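Local atomic coordinates of KLLA0E03807p (Kluyveromyces lactis, PDB entry 3SQI), a protein that binds DNA through this domain of Ndc10, a platform for inner kinetochore assembly and probably a subunit of the centromere-binding CBF3 complex. Residues 146-152 with 267-272; 97-103 with 273-277; 186-190 with 307-313. All coordinates share one frame. Residues are numbered along the deposited sequence.

Interaction 1 (146-152 with 267-272); sequences KFNTNVS and HWFQVN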
loop_
_atom_site.group_PDB
_atom_site.type_symbol
_atom_site.label_atom_id
_atom_site.label_comp_id
_atom_site.label_asym_id
_atom_site.label_seq_id
_atom_site.Cartn_x
_atom_site.Cartn_y
_atom_site.Cartn_z
ATOM N N LYS A 146 0.644 -6.352 -3.616
ATOM C CA LYS A 146 0.456 -6.007 -5.029
ATOM C C LYS A 146 -0.785 -5.140 -5.176
ATOM O O LYS A 146 -0.735 -4.033 -5.694
ATOM C CB LYS A 146 0.292 -7.262 -5.876
ATOM C CG LYS A 146 -0.107 -6.996 -7.303
ATOM C CD LYS A 146 1.041 -6.393 -8.088
ATOM C CE LYS A 146 0.867 -6.580 -9.608
ATOM N NZ LYS A 146 -0.311 -5.853 -10.181
ATOM N N PHE A 147 -1.896 -5.650 -4.675
ATOM C CA PHE A 147 -3.162 -4.941 -4.713
ATOM C C PHE A 147 -3.051 -3.482 -4.264
ATOM O O PHE A 147 -3.627 -2.605 -4.896
ATOM C CB PHE A 147 -4.158 -5.672 -3.821
ATOM C CG PHE A 147 -5.584 -5.343 -4.104
ATOM C CD1 PHE A 147 -6.412 -6.280 -4.702
ATOM C CD2 PHE A 147 -6.108 -4.106 -3.757
ATOM C CE1 PHE A 147 -7.738 -5.990 -4.958
ATOM C CE2 PHE A 147 -7.437 -3.806 -4.017
ATOM C CZ PHE A 147 -8.255 -4.750 -4.622
ATOM N N ASN A 148 -2.340 -3.216 -3.173
ATOM C CA ASN A 148 -2.221 -1.836 -2.680
ATOM C C ASN A 148 -1.190 -0.965 -3.408
ATOM O O ASN A 148 -1.435 0.207 -3.674
ATOM C CB ASN A 148 -1.963 -1.801 -1.169
ATOM C CG ASN A 148 -3.246 -1.745 -0.364
ATOM O OD1 ASN A 148 -4.195 -2.481 -0.634
ATOM N ND2 ASN A 148 -3.289 -0.854 0.623
ATOM N N THR A 149 -0.028 -1.537 -3.694
ATOM C CA THR A 149 1.060 -0.815 -4.341
ATOM C C THR A 149 1.132 -0.964 -5.874
ATOM O O THR A 149 1.843 -0.212 -6.540
ATOM C CB THR A 149 2.400 -1.297 -3.776
ATOM O OG1 THR A 149 3.440 -0.416 -4.202
ATOM C CG2 THR A 149 2.708 -2.715 -4.278
ATOM N N ASN A 150 0.390 -1.917 -6.425
ATOM C CA ASN A 150 0.511 -2.282 -7.843
ATOM C C ASN A 150 1.951 -2.382 -8.385
ATOM O O ASN A 150 2.344 -1.620 -9.266
ATOM C CB ASN A 150 -0.333 -1.359 -8.722
ATOM C CG ASN A 150 -0.256 -1.726 -10.184
ATOM O OD1 ASN A 150 -0.732 -2.785 -10.596
ATOM N ND2 ASN A 150 0.349 -0.857 -10.981
ATOM N N VAL A 151 2.722 -3.345 -7.881
ATOM C CA VAL A 151 4.129 -3.489 -8.272
ATOM C C VAL A 151 4.456 -4.807 -9.005
ATOM O O VAL A 151 3.824 -5.842 -8.782
ATOM C CB VAL A 151 5.070 -3.335 -7.041
ATOM C CG1 VAL A 151 6.523 -3.528 -7.447
ATOM C CG2 VAL A 151 4.883 -1.972 -6.383
ATOM N N SER A 152 5.456 -4.759 -9.879
ATOM C CA SER A 152 5.958 -5.958 -10.537
ATOM C C SER A 152 6.395 -6.998 -9.512
ATOM O O SER A 152 6.858 -6.647 -8.430
ATOM C CB SER A 152 7.156 -5.600 -11.410
ATOM O OG SER A 152 7.983 -6.731 -11.615
ATOM N N HIS A 267 -2.005 -10.254 -13.963
ATOM C CA HIS A 267 -2.512 -9.252 -13.046
ATOM C C HIS A 267 -1.617 -9.110 -11.824
ATOM O O HIS A 267 -1.317 -7.995 -11.390
ATOM C CB HIS A 267 -3.933 -9.602 -12.605
ATOM C CG HIS A 267 -4.972 -9.314 -13.642
ATOM N ND1 HIS A 267 -4.652 -9.026 -14.950
ATOM C CD2 HIS A 267 -6.322 -9.269 -13.561
ATOM C CE1 HIS A 267 -5.766 -8.819 -15.636
ATOM N NE2 HIS A 267 -6.790 -8.958 -14.817
ATOM N N TRP A 268 -1.233 -10.237 -11.238
ATOM C CA TRP A 268 -0.463 -10.190 -10.003
ATOM C C TRP A 268 1.044 -10.317 -10.154
ATOM O O TRP A 268 1.789 -9.987 -9.234
ATOM C CB TRP A 268 -1.019 -11.246 -9.054
ATOM C CG TRP A 268 -2.493 -11.214 -9.156
ATOM C CD1 TRP A 268 -3.284 -12.011 -9.939
ATOM C CD2 TRP A 268 -3.364 -10.270 -8.531
ATOM N NE1 TRP A 268 -4.601 -11.644 -9.801
ATOM C CE2 TRP A 268 -4.677 -10.576 -8.943
ATOM C CE3 TRP A 268 -3.164 -9.205 -7.640
ATOM C CZ2 TRP A 268 -5.786 -9.857 -8.499
ATOM C CZ3 TRP A 268 -4.267 -8.493 -7.196
ATOM C CH2 TRP A 268 -5.562 -8.821 -7.631
ATOM N N PHE A 269 1.505 -10.771 -11.309
ATOM C CA PHE A 269 2.945 -10.938 -11.476
ATOM C C PHE A 269 3.625 -9.846 -12.276
ATOM O O PHE A 269 4.853 -9.801 -12.372
ATOM C CB PHE A 269 3.258 -12.327 -12.020
ATOM C CG PHE A 269 3.048 -13.405 -11.008
ATOM C CD1 PHE A 269 4.120 -14.109 -10.493
ATOM C CD2 PHE A 269 1.776 -13.677 -10.529
ATOM C CE1 PHE A 269 3.925 -15.091 -9.545
ATOM C CE2 PHE A 269 1.574 -14.655 -9.578
ATOM C CZ PHE A 269 2.650 -15.362 -9.083
ATOM N N GLN A 270 2.811 -8.951 -12.817
ATOM C CA GLN A 270 3.291 -7.869 -13.658
ATOM C C GLN A 270 2.481 -6.637 -13.314
ATOM O O GLN A 270 1.469 -6.721 -12.614
ATOM C CB GLN A 270 3.137 -8.224 -15.138
ATOM C CG GLN A 270 3.935 -9.447 -15.566
ATOM C CD GLN A 270 3.061 -10.544 -16.145
ATOM O OE1 GLN A 270 2.082 -10.266 -16.828
ATOM N NE2 GLN A 270 3.412 -11.799 -15.872
ATOM N N VAL A 271 2.929 -5.482 -13.774
ATOM C CA VAL A 271 2.171 -4.275 -13.528
ATOM C C VAL A 271 0.860 -4.350 -14.301
ATOM O O VAL A 271 0.819 -4.820 -15.438
ATOM C CB VAL A 271 2.948 -3.044 -13.958
ATOM C CG1 VAL A 271 2.365 -1.808 -13.291
ATOM C CG2 VAL A 271 4.430 -3.225 -13.613
ATOM N N ASN A 272 -0.211 -3.902 -13.665
ATOM C CA ASN A 272 -1.534 -3.909 -14.267
ATOM C C ASN A 272 -1.914 -2.476 -14.646
ATOM O O ASN A 272 -2.115 -1.626 -13.779
ATOM C CB ASN A 272 -2.525 -4.531 -13.276
ATOM C CG ASN A 272 -3.979 -4.330 -13.670
ATOM O OD1 ASN A 272 -4.299 -3.969 -14.808
ATOM N ND2 ASN A 272 -4.876 -4.582 -12.719
#
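The lysine in the last turn of helix 133-149 is the hub here. K146 is buried, and its NZ gives a hydrogen bond to H267 O (2.7 Å), near the end of helix 265-269. The same NZ donates to N150 OD1 at 3.1 Å and lies 3.1 Å from Q270 O, so the ammonium sits amid oxygens from both segments. N150 closes the helix: its N bonds K146 O (2.5 Å), its phi is positive, and its OD1 also accepts a weak hydrogen bond from N272 N at 3.3 Å. That one amide oxygen thus serves the lysine of its own segment and a backbone NH of the other.

Apolar packing flanks this polar knot. F147 CD1 meets the edge of the W268 ring at CZ3 (4.0 Å), K146 CG lies 3.8 Å from W268 CE3, and V271 CG2 sits 4.2 Å from S152 CB. S152 is the N-cap of the next helix, its OG taking a weak hydrogen bond from D155 N.

Q270 packs on a phosphate of the bound DNA, so the contact borders the DNA-binding surface. Chemically, a buried lysine charge is paid for by carbonyl and amide oxygens, which ties the two helix ends together.

Interaction 2 (97-103 with 273-277); sequences KLLEFDY and QEWPQ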
loop_
_atom_site.group_PDB
_atom_site.type_symbol
_atom_site.label_atom_id
_atom_site.label_comp_id
_atom_site.label_asym_id
_atom_site.label_seq_id
_atom_site.Cartn_x
_atom_site.Cartn_y
_atom_site.Cartn_z
ATOM N N LYS A 97 -5.474 8.639 -14.563
ATOM C CA LYS A 97 -5.919 7.268 -14.329
ATOM C C LYS A 97 -6.262 7.132 -12.857
ATOM O O LYS A 97 -7.287 6.543 -12.490
ATOM C CB LYS A 97 -4.839 6.264 -14.704
ATOM C CG LYS A 97 -5.259 4.821 -14.515
ATOM C CD LYS A 97 -6.043 4.296 -15.713
ATOM C CE LYS A 97 -5.182 4.207 -16.983
ATOM N NZ LYS A 97 -5.983 4.208 -18.251
ATOM N N LEU A 98 -5.405 7.721 -12.026
ATOM C CA LEU A 98 -5.560 7.690 -10.581
ATOM C C LEU A 98 -6.870 8.339 -10.122
ATOM O O LEU A 98 -7.625 7.739 -9.351
ATOM C CB LEU A 98 -4.361 8.378 -9.933
ATOM C CG LEU A 98 -4.254 8.478 -8.417
ATOM C CD1 LEU A 98 -4.928 7.297 -7.756
ATOM C CD2 LEU A 98 -2.790 8.563 -7.980
ATOM N N LEU A 99 -7.131 9.559 -10.588
ATOM C CA LEU A 99 -8.314 10.305 -10.169
ATOM C C LEU A 99 -9.613 9.644 -10.625
ATOM O O LEU A 99 -10.595 9.606 -9.881
ATOM C CB LEU A 99 -8.258 11.738 -10.699
ATOM C CG LEU A 99 -7.080 12.621 -10.273
ATOM C CD1 LEU A 99 -7.043 13.898 -11.080
ATOM C CD2 LEU A 99 -7.171 12.947 -8.811
ATOM N N GLU A 100 -9.618 9.128 -11.850
ATOM C CA GLU A 100 -10.848 8.620 -12.447
ATOM C C GLU A 100 -11.212 7.203 -12.006
ATOM O O GLU A 100 -12.375 6.800 -12.102
ATOM C CB GLU A 100 -10.764 8.686 -13.975
ATOM C CG GLU A 100 -9.768 7.712 -14.591
ATOM C CD GLU A 100 -9.582 7.923 -16.085
ATOM O OE1 GLU A 100 -10.136 8.906 -16.625
ATOM O OE2 GLU A 100 -8.877 7.105 -16.717
ATOM N N PHE A 101 -10.220 6.457 -11.522
ATOM C CA PHE A 101 -10.406 5.044 -11.193
ATOM C C PHE A 101 -11.460 4.825 -10.115
ATOM O O PHE A 101 -11.578 5.613 -9.178
ATOM C CB PHE A 101 -9.089 4.405 -10.755
ATOM C CG PHE A 101 -9.116 2.904 -10.770
ATOM C CD1 PHE A 101 -9.816 2.198 -9.807
ATOM C CD2 PHE A 101 -8.438 2.197 -11.750
ATOM C CE1 PHE A 101 -9.847 0.810 -9.823
ATOM C CE2 PHE A 101 -8.457 0.809 -11.771
ATOM C CZ PHE A 101 -9.166 0.116 -10.810
ATOM N N ASP A 102 -12.235 3.756 -10.269
ATOM C CA ASP A 102 -13.208 3.353 -9.265
ATOM C C ASP A 102 -12.786 2.008 -8.697
ATOM O O ASP A 102 -12.899 0.978 -9.367
ATOM C CB ASP A 102 -14.596 3.233 -9.898
ATOM C CG ASP A 102 -15.712 3.327 -8.881
ATOM O OD1 ASP A 102 -15.409 3.330 -7.669
ATOM O OD2 ASP A 102 -16.891 3.390 -9.294
ATOM N N TYR A 103 -12.304 2.008 -7.461
ATOM C CA TYR A 103 -11.871 0.765 -6.836
ATOM C C TYR A 103 -13.081 -0.071 -6.450
ATOM O O TYR A 103 -12.959 -1.262 -6.186
ATOM C CB TYR A 103 -11.017 1.044 -5.595
ATOM C CG TYR A 103 -9.516 1.111 -5.841
ATOM C CD1 TYR A 103 -8.737 -0.044 -5.810
ATOM C CD2 TYR A 103 -8.875 2.332 -6.086
ATOM C CE1 TYR A 103 -7.367 0.004 -6.023
ATOM C CE2 TYR A 103 -7.497 2.389 -6.308
ATOM C CZ TYR A 103 -6.751 1.213 -6.273
ATOM O OH TYR A 103 -5.387 1.226 -6.485
ATOM N N GLN A 273 -1.997 -2.208 -15.948
ATOM C CA GLN A 273 -2.127 -0.834 -16.440
ATOM C C GLN A 273 -3.502 -0.196 -16.300
ATOM O O GLN A 273 -3.602 1.014 -16.084
ATOM C CB GLN A 273 -1.650 -0.715 -17.879
ATOM C CG GLN A 273 -0.272 -0.111 -18.002
ATOM C CD GLN A 273 0.818 -1.113 -17.721
ATOM O OE1 GLN A 273 0.558 -2.198 -17.200
ATOM N NE2 GLN A 273 2.050 -0.763 -18.074
ATOM N N GLU A 274 -4.562 -0.986 -16.423
ATOM C CA GLU A 274 -5.895 -0.457 -16.166
ATOM C C GLU A 274 -5.896 0.088 -14.748
ATOM O O GLU A 274 -6.756 0.876 -14.367
ATOM C CB GLU A 274 -6.954 -1.544 -16.332
ATOM C CG GLU A 274 -6.725 -2.413 -17.551
ATOM C CD GLU A 274 -6.228 -1.615 -18.742
ATOM O OE1 GLU A 274 -5.320 -2.106 -19.446
ATOM O OE2 GLU A 274 -6.741 -0.499 -18.974
ATOM N N TRP A 275 -4.917 -0.366 -13.975
ATOM C CA TRP A 275 -4.722 0.053 -12.591
ATOM C C TRP A 275 -3.740 1.210 -12.363
ATOM O O TRP A 275 -2.711 1.319 -13.046
ATOM C CB TRP A 275 -4.318 -1.149 -11.742
ATOM C CG TRP A 275 -5.471 -2.026 -11.420
ATOM C CD1 TRP A 275 -6.671 -2.073 -12.068
ATOM C CD2 TRP A 275 -5.556 -2.968 -10.347
ATOM N NE1 TRP A 275 -7.492 -3.000 -11.474
ATOM C CE2 TRP A 275 -6.831 -3.563 -10.415
ATOM C CE3 TRP A 275 -4.673 -3.370 -9.340
ATOM C CZ2 TRP A 275 -7.245 -4.538 -9.515
ATOM C CZ3 TRP A 275 -5.083 -4.333 -8.450
ATOM C CH2 TRP A 275 -6.360 -4.909 -8.541
ATOM N N PRO A 276 -4.067 2.070 -11.386
ATOM C CA PRO A 276 -3.262 3.163 -10.833
ATOM C C PRO A 276 -1.870 2.708 -10.415
ATOM O O PRO A 276 -1.703 1.556 -10.002
ATOM C CB PRO A 276 -4.052 3.565 -9.589
ATOM C CG PRO A 276 -5.462 3.292 -9.962
ATOM C CD PRO A 276 -5.432 2.065 -10.834
ATOM N N GLN A 277 -0.900 3.620 -10.510
ATOM C CA GLN A 277 0.492 3.370 -10.128
ATOM C C GLN A 277 1.121 4.566 -9.406
ATOM O O GLN A 277 0.674 5.701 -9.555
ATOM C CB GLN A 277 1.332 3.075 -11.370
ATOM C CG GLN A 277 0.879 1.886 -12.171
ATOM C CD GLN A 277 1.537 1.843 -13.537
ATOM O OE1 GLN A 277 0.857 1.873 -14.566
ATOM N NE2 GLN A 277 2.867 1.785 -13.557
#
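This is a helix end docked against an irregular loop by an aromatic–proline cluster, in a DNA-binding domain probably related to the DNA recombinases: the last turn of helix 82-100 and the residues after it receive 273-277, part of the connection between helix 265-269 and helix 304-310. The segments bury 382 Å² between them.

The aromatic part is an offset edge-to-face pair. F101, the first residue to leave helical geometry, turns its edge to the face of the W275 five-membered ring, with centroids 5.0 Å apart and planes at 88°; the closest atoms are F101 CE2 and W275 CD1, at 3.4 Å. W275 in turn meets F147 of helix 133-149 edge-to-face, so the indole contacts two phenyl rings, in roughly perpendicular directions.

The apolar part centres on P276, which is buried and points toward the helix. Its ring fits among L98, F101 and Y103, with L98 CD1 4.2 Å from P276 CB and Y103 CE2 4.3 Å from P276 CG. The backbones come nearest here too, the CA atoms of L98 and P276 being 5.1 Å apart. M310 of helix 304-310 also touches the proline.

Aliphatic carbons of K97 flank the loop backbone, its CE lying 3.7 Å from Q273 O and its CD 3.7 Å from E274 O. One loop carbonyl also borders the phenyl ring: E274 O lies near the plane of the F101 ring, at its edge, 3.1 Å from F101 CE2.

Interaction 3 (186-190 with 307-313); sequences VLVPN and IEKMNRT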
loop_
_atom_site.group_PDB
_atom_site.type_symbol
_atom_site.label_atom_id
_atom_site.label_comp_id
_atom_site.label_asym_id
_atom_site.label_seq_id
_atom_site.Cartn_x
_atom_site.Cartn_y
_atom_site.Cartn_z
ATOM N N VAL A 186 4.346 3.507 -1.016
ATOM C CA VAL A 186 4.010 3.785 0.386
ATOM C C VAL A 186 2.796 2.982 0.887
ATOM O O VAL A 186 1.698 3.088 0.334
ATOM C CB VAL A 186 3.709 5.283 0.599
ATOM C CG1 VAL A 186 3.121 5.526 2.000
ATOM C CG2 VAL A 186 4.960 6.136 0.338
ATOM N N LEU A 187 2.990 2.205 1.952
ATOM C CA LEU A 187 1.910 1.426 2.567
ATOM C C LEU A 187 1.366 2.090 3.830
ATOM O O LEU A 187 2.112 2.693 4.596
ATOM C CB LEU A 187 2.373 0.005 2.894
ATOM C CG LEU A 187 2.563 -0.971 1.731
ATOM C CD1 LEU A 187 2.656 -2.382 2.269
ATOM C CD2 LEU A 187 1.411 -0.873 0.736
ATOM N N VAL A 188 0.061 1.969 4.044
ATOM C CA VAL A 188 -0.593 2.638 5.159
ATOM C C VAL A 188 -1.585 1.689 5.838
ATOM O O VAL A 188 -2.294 0.928 5.170
ATOM C CB VAL A 188 -1.311 3.920 4.671
ATOM C CG1 VAL A 188 -2.404 4.346 5.645
ATOM C CG2 VAL A 188 -0.302 5.038 4.461
ATOM N N PRO A 189 -1.631 1.724 7.177
ATOM C CA PRO A 189 -2.508 0.815 7.918
ATOM C C PRO A 189 -3.990 1.134 7.732
ATOM O O PRO A 189 -4.393 2.284 7.886
ATOM C CB PRO A 189 -2.095 1.056 9.376
ATOM C CG PRO A 189 -1.609 2.463 9.398
ATOM C CD PRO A 189 -0.890 2.625 8.078
ATOM N N ASN A 190 -4.795 0.125 7.421
ATOM C CA ASN A 190 -6.234 0.311 7.466
ATOM C C ASN A 190 -6.718 -0.151 8.826
ATOM O O ASN A 190 -6.686 -1.345 9.130
ATOM C CB ASN A 190 -6.940 -0.478 6.362
ATOM C CG ASN A 190 -8.342 0.044 6.080
ATOM O OD1 ASN A 190 -8.850 0.912 6.800
ATOM N ND2 ASN A 190 -8.977 -0.482 5.033
ATOM N N ILE A 307 -1.416 8.254 -2.041
ATOM C CA ILE A 307 -1.286 7.244 -0.995
ATOM C C ILE A 307 -2.625 6.864 -0.361
ATOM O O ILE A 307 -2.879 5.692 -0.098
ATOM C CB ILE A 307 -0.320 7.733 0.083
ATOM C CG1 ILE A 307 1.033 8.079 -0.551
ATOM C CG2 ILE A 307 -0.158 6.696 1.172
ATOM C CD1 ILE A 307 2.070 8.632 0.429
ATOM N N GLU A 308 -3.484 7.850 -0.124
ATOM C CA GLU A 308 -4.790 7.583 0.467
ATOM C C GLU A 308 -5.676 6.889 -0.542
ATOM O O GLU A 308 -6.518 6.073 -0.176
ATOM C CB GLU A 308 -5.469 8.874 0.909
ATOM C CG GLU A 308 -4.669 9.697 1.894
ATOM C CD GLU A 308 -5.332 11.022 2.212
ATOM O OE1 GLU A 308 -4.623 12.051 2.220
ATOM O OE2 GLU A 308 -6.559 11.035 2.450
ATOM N N LYS A 309 -5.493 7.223 -1.814
ATOM C CA LYS A 309 -6.289 6.611 -2.873
ATOM C C LYS A 309 -5.883 5.163 -3.122
ATOM O O LYS A 309 -6.733 4.277 -3.163
ATOM C CB LYS A 309 -6.187 7.416 -4.166
ATOM C CG LYS A 309 -6.796 6.725 -5.371
ATOM C CD LYS A 309 -8.316 6.653 -5.312
ATOM C CE LYS A 309 -8.883 6.095 -6.617
ATOM N NZ LYS A 309 -10.367 6.019 -6.604
ATOM N N MET A 310 -4.583 4.923 -3.272
ATOM C CA MET A 310 -4.085 3.587 -3.590
ATOM C C MET A 310 -4.171 2.615 -2.422
ATOM O O MET A 310 -4.397 1.422 -2.617
ATOM C CB MET A 310 -2.663 3.653 -4.150
ATOM C CG MET A 310 -2.602 4.282 -5.538
ATOM S SD MET A 310 -1.595 3.316 -6.678
ATOM C CE MET A 310 -0.029 4.141 -6.495
ATOM N N ASN A 311 -3.993 3.125 -1.210
ATOM C CA ASN A 311 -4.209 2.321 -0.014
ATOM C C ASN A 311 -5.677 2.394 0.408
ATOM O O ASN A 311 -6.111 1.696 1.326
ATOM C CB ASN A 311 -3.295 2.780 1.126
ATOM C CG ASN A 311 -1.818 2.541 0.834
ATOM O OD1 ASN A 311 -1.225 1.588 1.335
ATOM N ND2 ASN A 311 -1.219 3.411 0.029
ATOM N N ARG A 312 -6.430 3.260 -0.262
ATOM C CA ARG A 312 -7.869 3.383 -0.047
ATOM C C ARG A 312 -8.270 3.537 1.413
ATOM O O ARG A 312 -9.288 2.989 1.837
ATOM C CB ARG A 312 -8.589 2.177 -0.641
ATOM C CG ARG A 312 -8.310 1.946 -2.114
ATOM C CD ARG A 312 -8.961 0.659 -2.558
ATOM N NE ARG A 312 -8.823 -0.333 -1.508
ATOM C CZ ARG A 312 -7.735 -1.067 -1.329
ATOM N NH1 ARG A 312 -6.703 -0.925 -2.155
ATOM N NH2 ARG A 312 -7.683 -1.940 -0.328
ATOM N N THR A 313 -7.471 4.276 2.179
ATOM C CA THR A 313 -7.812 4.585 3.569
ATOM C C THR A 313 -7.348 5.986 3.899
ATOM O O THR A 313 -6.366 6.452 3.328
ATOM C CB THR A 313 -7.187 3.581 4.580
ATOM O OG1 THR A 313 -7.597 3.919 5.915
ATOM C CG2 THR A 313 -5.671 3.586 4.497
#
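A buried strand-to-helix contact, with one asparagine bridging the backbone, joins 185-187, an edge strand of the three-stranded antiparallel sheet, to the end of helix 304-310, close to the centre of the chain. The CA atoms pair in the same order along both segments: V186 with I307, V188 with N311, N190 with T313.

N311 does the polar work. Its ND2 donates to V186 O at 3.0 Å, and its OD1 accepts from V188 N, also at 3.0 Å. The side-chain amide therefore reads the backbone on both sides of L187 much as a neighbouring strand would, at a place where a helix end lies instead. ND2 has a second acceptor, I307 O, one turn back in its own segment, at 2.8 Å, while OD1 also accepts from N148 ND2 of helix 133-149.

Apolar side chains also pack beside the amide. I307 CG2 packs on V186 CG1 (3.6 Å) and V188 CG2 (3.7 Å), and V188 CG1 meets T313 CG2 at 3.5 Å. After N311 the chain turns at R312, which has positive phi, and this brings T313 beside N190. There N190 OD1 lies 3.4 Å from T313 OG1, a weak and unsettled bond; the stronger partner of N190 OD1 is Q192 N.

Backbone groups at the end of a short edge strand, in a buried setting, are thus satisfied by a side-chain amide, and the valine and isoleucine contacts close over it. The link is specific in direction: donor and acceptor of N311 each find their complement.

In the fold
From the N terminus, helix 82-100 delivers 97-103, helix 133-149 ends in 146-152, and strand 185-187 leads into 186-190; 146-152 meets 267-272, 97-103 meets 273-277 and 186-190 meets 307-313, each closing a loop of more than 110 residues. Interaction 2 closes a long loop that contains both segments of interaction 1. Interaction 3 crosses both, since 186-190 falls inside their loops and 307-313 beyond them. The contacts also touch one another: F147 meets W275 between interactions 1 and 2, N148 reaches N311 between 1 and 3, and K309 bonds F101 O between 2 and 3. Together they join helices 82-100, 133-149, 265-269 and 304-310 to the edge of the three-stranded sheet.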